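PDB 2VF7: excinuclease ABC, subunit A., which binds DNA and hydrolyses ATP as a zinc-containing member of the UvrA family, probably serving in the recognition of damaged DNA during excision repair. Local coordinates for residues Pro236-Thr239 against Gln240-Leu243; Thr56-Ala59 against Glu60-Arg64. The protein carries 1 engineered substitution. One frame throughout, in Å; residues are numbered along the deposited sequence. Where two conformers were deposited one is given.

How the contacts relate
Contact 2 comes first along the chain and contact 1 follows; each is a pair of successive turns in a single helix. Residues 56-64 belong to helix 49-69, which follows the Walker A loop of the first ADP site and packs beside strand 94-96, at the edge of a six-stranded sheet. Residues 236-243 make up most of helix 236-245, in the UvrA DNA-binding domain. Their centres lie 63 Å apart and their nearest atoms about 55 Å, and they share neither a sheet nor a helix. One thus belongs to the nucleotide-binding core, near the second subunit, the other to a domain reaching far out from it.

Contact 1. Residues Pro236-Thr239 against Gln240-Leu243; sequences PAET and QRAL
Arg241 lays one face of its guanidinium over the CB of Glu238, a turn back along the helix, with NH2 3.2 Å from that CB. The arginine chain bends at chi3 (-100°), which folds the group back over the glutamate stem. The carboxylate itself is a looser partner: Glu238 OE1 and Arg241 NH2 make only a long salt bridge of 3.9 Å, and the two planar groups stand 85° apart, so they do not pair side by side. Arg241 was modelled in two conformers, and this overlap describes one of them.

The glutamate has another task. With chi1 at 76°, CG sits between the backbone N and the carbonyl carbon, and the extended chain beyond it carries OE2 back to the backbone N of Thr235. That bond is the glutamate half of a capping box at the start of the helix. Thr239 OG1 likewise turns back, to Thr235 O, so both side chains tie into the residue just ahead of the first turn.

The backbone ladder is uneven. Gln240 N has its better bond to Pro236 O, at 3.1 Å. Ala237 O is shared by two weak bonds, from Gln240 N and Arg241 N, both at 3.3 Å, with Arg241 CG pressed against the same oxygen. One residue on, Ala242 N reaches Glu238 O at 3.1 Å, and Leu243 N gives Thr239 O a straighter bond of 3.0 Å. Leu243 CG rests 3.4 Å from that same Thr239 oxygen.

Arg241 and Ala237 lie on the exposed side of helix 236-245, while Thr239 and Ala242 are buried. Thr239 touches Leu234, Leu243 Tyr231 and Ala242 Met247, all in flanking loops, while Pro236 meets Arg177 of an earlier loop; in chain order the helix lies between strands 227-230 and 251-254.

Contact 2. Residues Thr56-Ala59 against Glu60-Arg64; sequences TLYA and EAQRR
Tyr58 and Gln62, one turn apart, run their side chains past each other, with Gln62 CG 3.7 Å from Tyr58 CE1 and the amide lying by the phenol end of the ring. Ring and amide planes are 31° apart. Tyr58 OH stands 3.3 Å from Gln62 NE2, but the angle is too poor for a hydrogen bond, so this is van der Waals contact. Tyr58 CG is anti to the backbone N (chi1 166°), and the ring leans along the helix toward the glutamine. With an alanine in place of Gln62, a gap would probably open beside the outer end of the tyrosine ring and the packing on Val69 of the second subunit would be given up.

Beneath them, Gln62 N bonds to Tyr58 O at 3.0 Å, and Arg63 N to Ala59 O at 3.1 Å. Elsewhere on the helix, Glu60 gathers two arginines on one carboxylate oxygen: OE2 lies 3.2 Å from Arg63 NH1 and 3.1 Å from Arg64 NE. The latter hydrogen bond is weak in angle, and Glu60 CG lies over one face of the Arg64 guanidinium. Arg64 NH2, which also makes a weak bond to that OE2, has a second acceptor in Ile88 O, a further hold on the rotation of the group.

Further out, Thr56 OG1 bonds back to the carbonyl of Ser51, an ADP-binding residue. Gln62 packs on Val69 of the second subunit. Helix 49-69 packs against three strands through different residues: Tyr58 and Ala61 touch strand 94-96, Thr56 and Glu60 meet strand 87-89, and Leu57 rests on strand 15-21.

Contact 1. Residues Pro236-Thr239 against Gln240-Leu243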
loop_
_atom_site.group_PDB
_atom_site.type_symbol
_atom_site.label_atom_id
_atom_site.label_comp_id
_atom_site.label_asym_id
_atom_site.label_seq_id
_atom_site.Cartn_x
_atom_site.Cartn_y
_atom_site.Cartn_z
ATOM N N PRO A 236 -44.236 16.335 18.138
ATOM C CA PRO A 236 -43.705 16.904 19.377
ATOM C C PRO A 236 -44.445 16.470 20.652
ATOM O O PRO A 236 -43.807 16.021 21.618
ATOM C CB PRO A 236 -43.862 18.418 19.148
ATOM C CG PRO A 236 -43.680 18.574 17.716
ATOM C CD PRO A 236 -44.318 17.365 17.082
ATOM N N ALA A 237 -45.771 16.613 20.665
ATOM C CA ALA A 237 -46.562 16.246 21.840
ATOM C C ALA A 237 -46.436 14.758 22.159
ATOM O O ALA A 237 -46.344 14.393 23.325
ATOM C CB ALA A 237 -48.022 16.638 21.674
ATOM N N GLU A 238 -46.411 13.906 21.140
ATOM C CA GLU A 238 -46.334 12.473 21.419
ATOM C C GLU A 238 -44.917 11.983 21.703
ATOM O O GLU A 238 -44.749 10.910 22.252
ATOM C CB GLU A 238 -47.109 11.622 20.405
ATOM C CG GLU A 238 -46.494 11.419 19.050
ATOM C CD GLU A 238 -47.535 11.069 17.968
ATOM O OE1 GLU A 238 -48.730 10.930 18.291
ATOM O OE2 GLU A 238 -47.160 10.950 16.788
ATOM N N THR A 239 -43.918 12.797 21.362
ATOM C CA THR A 239 -42.527 12.637 21.825
ATOM C C THR A 239 -42.377 12.913 23.323
ATOM O O THR A 239 -41.636 12.218 24.027
ATOM C CB THR A 239 -41.543 13.551 21.045
ATOM O OG1 THR A 239 -41.563 13.210 19.651
ATOM C CG2 THR A 239 -40.099 13.412 21.571
ATOM N N GLN A 240 -43.082 13.918 23.827
ATOM C CA GLN A 240 -42.997 14.247 25.250
ATOM C C GLN A 240 -43.683 13.219 26.127
ATOM O O GLN A 240 -43.322 13.067 27.305
ATOM C CB GLN A 240 -43.565 15.635 25.542
ATOM C CG GLN A 240 -42.792 16.779 24.899
ATOM C CD GLN A 240 -41.328 16.839 25.332
ATOM O OE1 GLN A 240 -40.971 16.436 26.437
ATOM N NE2 GLN A 240 -40.476 17.338 24.447
ATOM N N ARG A 241 -44.681 12.539 25.563
ATOM C CA ARG A 241 -45.404 11.473 26.270
ATOM C C ARG A 241 -44.621 10.175 26.218
ATOM O O ARG A 241 -44.693 9.370 27.133
ATOM C CB ARG A 241 -46.824 11.286 25.697
ATOM C CG ARG A 241 -47.597 12.621 25.592
ATOM C CD ARG A 241 -49.100 12.454 25.299
ATOM N NE ARG A 241 -49.462 12.671 23.893
ATOM C CZ ARG A 241 -49.663 11.695 23.008
ATOM N NH1 ARG A 241 -49.538 10.409 23.357
ATOM N NH2 ARG A 241 -49.997 12.004 21.765
ATOM N N ALA A 242 -43.890 9.976 25.131
ATOM C CA ALA A 242 -42.936 8.880 25.007
ATOM C C ALA A 242 -41.882 9.011 26.111
ATOM O O ALA A 242 -41.670 8.073 26.872
ATOM C CB ALA A 242 -42.291 8.899 23.631
ATOM N N LEU A 243 -41.267 10.193 26.231
ATOM C CA LEU A 243 -40.269 10.447 27.283
ATOM C C LEU A 243 -40.835 10.229 28.671
ATOM O O LEU A 243 -40.185 9.621 29.525
ATOM C CB LEU A 243 -39.661 11.849 27.170
ATOM C CG LEU A 243 -38.846 12.138 25.910
ATOM C CD1 LEU A 243 -38.653 13.610 25.754
ATOM C CD2 LEU A 243 -37.512 11.390 25.894
#

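Contact 2. Residues Thr56-Ala59 against Glu60-Arg64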
loop_
_atom_site.group_PDB
_atom_site.type_symbol
_atom_site.label_atom_id
_atom_site.label_comp_id
_atom_site.label_asym_id
_atom_site.label_seq_id
_atom_site.Cartn_x
_atom_site.Cartn_y
_atom_site.Cartn_z
ATOM N N THR A 56 -0.766 -4.477 -21.048
ATOM C CA THR A 56 -0.108 -5.781 -20.992
ATOM C C THR A 56 1.266 -5.689 -20.316
ATOM O O THR A 56 1.478 -6.287 -19.259
ATOM C CB THR A 56 -0.003 -6.393 -22.410
ATOM O OG1 THR A 56 -1.321 -6.598 -22.926
ATOM C CG2 THR A 56 0.713 -7.723 -22.390
ATOM N N LEU A 57 2.178 -4.918 -20.908
ATOM C CA LEU A 57 3.587 -4.898 -20.451
ATOM C C LEU A 57 3.752 -4.237 -19.094
ATOM O O LEU A 57 4.185 -4.888 -18.140
ATOM C CB LEU A 57 4.522 -4.287 -21.511
ATOM C CG LEU A 57 4.933 -5.210 -22.668
ATOM C CD1 LEU A 57 5.471 -4.447 -23.862
ATOM C CD2 LEU A 57 5.989 -6.179 -22.216
ATOM N N TYR A 58 3.388 -2.961 -18.993
ATOM C CA TYR A 58 3.433 -2.266 -17.712
ATOM C C TYR A 58 2.642 -3.009 -16.635
ATOM O O TYR A 58 3.163 -3.292 -15.552
ATOM C CB TYR A 58 2.959 -0.803 -17.867
ATOM C CG TYR A 58 2.655 -0.095 -16.567
ATOM C CD1 TYR A 58 3.684 0.338 -15.724
ATOM C CD2 TYR A 58 1.332 0.159 -16.181
ATOM C CE1 TYR A 58 3.406 0.987 -14.526
ATOM C CE2 TYR A 58 1.038 0.811 -14.968
ATOM C CZ TYR A 58 2.092 1.219 -14.153
ATOM O OH TYR A 58 1.827 1.868 -12.962
ATOM N N ALA A 59 1.402 -3.368 -16.952
ATOM C CA ALA A 59 0.498 -3.992 -15.989
ATOM C C ALA A 59 0.959 -5.345 -15.423
ATOM O O ALA A 59 0.817 -5.594 -14.217
ATOM C CB ALA A 59 -0.897 -4.100 -16.569
ATOM N N GLU A 60 1.483 -6.222 -16.268
ATOM C CA GLU A 60 2.043 -7.493 -15.775
ATOM C C GLU A 60 3.319 -7.260 -14.941
ATOM O O GLU A 60 3.481 -7.829 -13.872
ATOM C CB GLU A 60 2.274 -8.463 -16.944
ATOM C CG GLU A 60 2.852 -9.845 -16.591
ATOM C CD GLU A 60 1.864 -10.773 -15.891
ATOM O OE1 GLU A 60 0.671 -10.409 -15.762
ATOM O OE2 GLU A 60 2.294 -11.864 -15.451
ATOM N N ALA A 61 4.202 -6.390 -15.410
ATOM C CA ALA A 61 5.404 -6.016 -14.656
ATOM C C ALA A 61 5.137 -5.463 -13.254
ATOM O O ALA A 61 5.923 -5.717 -12.339
ATOM C CB ALA A 61 6.242 -5.034 -15.451
ATOM N N GLN A 62 4.056 -4.699 -13.085
ATOM C CA GLN A 62 3.701 -4.134 -11.764
ATOM C C GLN A 62 3.007 -5.099 -10.841
ATOM O O GLN A 62 3.298 -5.130 -9.653
ATOM C CB GLN A 62 2.846 -2.874 -11.883
ATOM C CG GLN A 62 3.669 -1.606 -11.948
ATOM C CD GLN A 62 3.146 -0.488 -11.046
ATOM O OE1 GLN A 62 3.918 0.404 -10.648
ATOM N NE2 GLN A 62 1.842 -0.522 -10.719
ATOM N N ARG A 63 2.059 -5.860 -11.374
ATOM C CA ARG A 63 1.436 -6.956 -10.639
ATOM C C ARG A 63 2.466 -7.899 -9.993
ATOM O O ARG A 63 2.323 -8.264 -8.839
ATOM C CB ARG A 63 0.533 -7.744 -11.593
ATOM C CG ARG A 63 -0.182 -8.935 -10.983
ATOM C CD ARG A 63 -0.464 -9.951 -12.072
ATOM N NE ARG A 63 -0.710 -11.278 -11.527
ATOM C CZ ARG A 63 0.082 -12.333 -11.710
ATOM N NH1 ARG A 63 1.193 -12.237 -12.446
ATOM N NH2 ARG A 63 -0.248 -13.499 -11.163
ATOM N N ARG A 64 3.481 -8.296 -10.752
ATOM C CA ARG A 64 4.501 -9.247 -10.296
ATOM C C ARG A 64 5.324 -8.696 -9.142
ATOM O O ARG A 64 5.519 -9.369 -8.127
ATOM C CB ARG A 64 5.452 -9.604 -11.438
ATOM C CG ARG A 64 4.834 -10.457 -12.508
ATOM C CD ARG A 64 5.847 -10.792 -13.574
ATOM N NE ARG A 64 5.286 -11.725 -14.536
ATOM C CZ ARG A 64 5.882 -12.056 -15.673
ATOM N NH1 ARG A 64 7.068 -11.531 -15.977
ATOM N NH2 ARG A 64 5.298 -12.914 -16.504
#